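Local atomic coordinates of ciona betagamma-crystallin (Ciona intestinalis, PDB entry 2BV2), a protein that binds calcium ions and serves as a structural component of the neuroectodermal visual system of this sea squirt. Residues Pro55-Thr60 / Gly68-Asn73. Sequence-based numbering, arbitrary orientation.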
loop_
_atom_site.group_PDB
_atom_site.type_symbol
_atom_site.label_atom_id
_atom_site.label_comp_id
_atom_site.label_asym_id
_atom_site.label_seq_id
_atom_site.Cartn_x
_atom_site.Cartn_y
_atom_site.Cartn_z
ATOM N N PRO A 55 -7.212 8.433 -6.217
ATOM C CA PRO A 55 -7.871 7.137 -6.147
ATOM C C PRO A 55 -7.533 6.395 -4.842
ATOM O O PRO A 55 -6.364 6.308 -4.480
ATOM C CB PRO A 55 -7.306 6.410 -7.361
ATOM C CG PRO A 55 -7.075 7.486 -8.347
ATOM C CD PRO A 55 -6.634 8.685 -7.549
ATOM N N SER A 56 -8.553 5.878 -4.156
ATOM C CA SER A 56 -8.371 5.250 -2.840
ATOM C C SER A 56 -8.933 3.829 -2.866
ATOM O O SER A 56 -9.834 3.514 -3.654
ATOM C CB SER A 56 -9.038 6.059 -1.723
ATOM O OG SER A 56 -10.447 5.983 -1.801
ATOM N N TYR A 57 -8.377 2.987 -2.004
ATOM C CA TYR A 57 -8.681 1.558 -1.985
ATOM C C TYR A 57 -8.676 1.071 -0.546
ATOM O O TYR A 57 -7.712 1.325 0.192
ATOM C CB TYR A 57 -7.674 0.758 -2.806
ATOM C CG TYR A 57 -7.420 1.338 -4.174
ATOM C CD1 TYR A 57 -8.276 1.091 -5.222
ATOM C CD2 TYR A 57 -6.300 2.117 -4.417
ATOM C CE1 TYR A 57 -8.042 1.622 -6.464
ATOM C CE2 TYR A 57 -6.056 2.633 -5.657
ATOM C CZ TYR A 57 -6.932 2.387 -6.670
ATOM O OH TYR A 57 -6.716 2.901 -7.912
ATOM N N LYS A 58 -9.746 0.374 -0.157
ATOM C CA LYS A 58 -9.888 -0.165 1.186
ATOM C C LYS A 58 -9.393 -1.602 1.259
ATOM O O LYS A 58 -9.754 -2.450 0.434
ATOM C CB LYS A 58 -11.354 -0.127 1.601
ATOM C CG LYS A 58 -11.593 -0.344 3.083
ATOM C CD LYS A 58 -13.093 -0.359 3.347
ATOM C CE LYS A 58 -13.398 -0.636 4.784
ATOM N NZ LYS A 58 -14.848 -0.887 4.951
ATOM N N LEU A 59 -8.589 -1.870 2.278
ATOM C CA LEU A 59 -7.898 -3.142 2.427
ATOM C C LEU A 59 -8.104 -3.581 3.839
ATOM O O LEU A 59 -7.895 -2.787 4.762
ATOM C CB LEU A 59 -6.394 -2.958 2.225
ATOM C CG LEU A 59 -5.789 -3.037 0.836
ATOM C CD1 LEU A 59 -6.605 -2.337 -0.194
ATOM C CD2 LEU A 59 -4.374 -2.481 0.929
ATOM N N THR A 60 -8.556 -4.821 4.003
ATOM C CA THR A 60 -8.700 -5.450 5.316
ATOM C C THR A 60 -7.679 -6.575 5.398
ATOM O O THR A 60 -7.054 -6.920 4.378
ATOM C CB THR A 60 -10.128 -5.985 5.504
ATOM O OG1 THR A 60 -10.430 -6.926 4.469
ATOM C CG2 THR A 60 -11.120 -4.843 5.429
ATOM N N GLY A 68 -4.575 -5.541 -9.078
ATOM C CA GLY A 68 -5.952 -5.933 -9.395
ATOM C C GLY A 68 -6.704 -6.477 -8.199
ATOM O O GLY A 68 -7.918 -6.290 -8.102
ATOM N N SER A 69 -5.988 -7.114 -7.265
ATOM C CA SER A 69 -6.615 -7.684 -6.100
ATOM C C SER A 69 -7.157 -6.618 -5.153
ATOM O O SER A 69 -8.047 -6.910 -4.367
ATOM C CB SER A 69 -5.660 -8.622 -5.373
ATOM O OG SER A 69 -4.730 -7.884 -4.646
ATOM N N TRP A 70 -6.647 -5.390 -5.220
ATOM C CA TRP A 70 -7.306 -4.262 -4.509
ATOM C C TRP A 70 -8.073 -3.283 -5.413
ATOM O O TRP A 70 -8.621 -2.291 -4.936
ATOM C CB TRP A 70 -6.339 -3.517 -3.588
ATOM C CG TRP A 70 -5.228 -2.727 -4.244
ATOM C CD1 TRP A 70 -5.310 -1.462 -4.774
ATOM C CD2 TRP A 70 -3.860 -3.126 -4.376
ATOM N NE1 TRP A 70 -4.074 -1.067 -5.241
ATOM C CE2 TRP A 70 -3.167 -2.063 -4.998
ATOM C CE3 TRP A 70 -3.147 -4.279 -4.014
ATOM C CZ2 TRP A 70 -1.798 -2.132 -5.300
ATOM C CZ3 TRP A 70 -1.797 -4.348 -4.312
ATOM C CH2 TRP A 70 -1.132 -3.281 -4.945
ATOM N N GLY A 71 -8.160 -3.611 -6.697
ATOM C CA GLY A 71 -8.877 -2.810 -7.696
ATOM C C GLY A 71 -8.067 -1.630 -8.211
ATOM O O GLY A 71 -8.627 -0.690 -8.784
ATOM N N GLY A 72 -6.750 -1.680 -8.021
ATOM C CA GLY A 72 -5.885 -0.545 -8.317
ATOM C C GLY A 72 -4.941 -0.765 -9.477
ATOM O O GLY A 72 -5.076 -1.730 -10.224
ATOM N N ASN A 73 -3.989 0.160 -9.593
ATOM C CA ASN A 73 -3.015 0.234 -10.670
ATOM C C ASN A 73 -1.618 -0.072 -10.130
ATOM O O ASN A 73 -1.307 0.233 -8.978
ATOM C CB ASN A 73 -2.997 1.659 -11.260
ATOM C CG ASN A 73 -4.273 2.015 -12.024
ATOM O OD1 ASN A 73 -4.814 1.202 -12.762
ATOM N ND2 ASN A 73 -4.736 3.262 -11.868
HETATM O O HOH W 1 -9.694 -3.144 -2.207
#
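Tyr57 of strand 56-59 and Trp70 of the irregular loop 68-73 bring their CA atoms nearest to each other, 6.5 Å apart. One water bridges the backbones, donating to Lys58 O at 2.7 Å and to Trp70 O; the remaining contacts come from side chains, Tyr57 packing on Trp70 and on the loop backbone. The pairing is a worked example of an aromatic edge-to-face contact tying loop to sheet. Trp70 presents the edge of its five-membered ring to one face of Tyr57, with the planes at 64° and the centroids 4.9 Å apart. Its CD1 does the touching, lying 3.6 Å from Tyr57 CG, nearer the rim of the phenol than its middle. With CG set between the backbone N and the carbonyl carbon (chi1 68°), the indole reaches Tyr57 while Trp70 CB meets Leu59 CD1 at 3.6 Å. The phenol also lies against backbone: Tyr57 CD1 is 3.4 Å from Trp70 O, Tyr57 CE1 approaches Gly71 O and Tyr57 CZ rests 3.5 Å from Gly72 CA. The Tyr57 hydroxyl hydrogen-bonds to OD2 of Asp48, a first-shell calcium ligand, making Tyr57 a second-shell residue. Cutting Tyr57 back to alanine is likely to leave the indole edge without its aromatic face and Asp48 OD2 without its hydroxyl partner. Both segments belong to the second Greek key motif of the βγ-crystallin domain; strand 56-59 edges its sheet beside strand 44-47, while Leu59 and Trp70 reach Tyr64 of strand 62-64 and, from the first motif, Ile37 of strand 36-41, both in the other sheet.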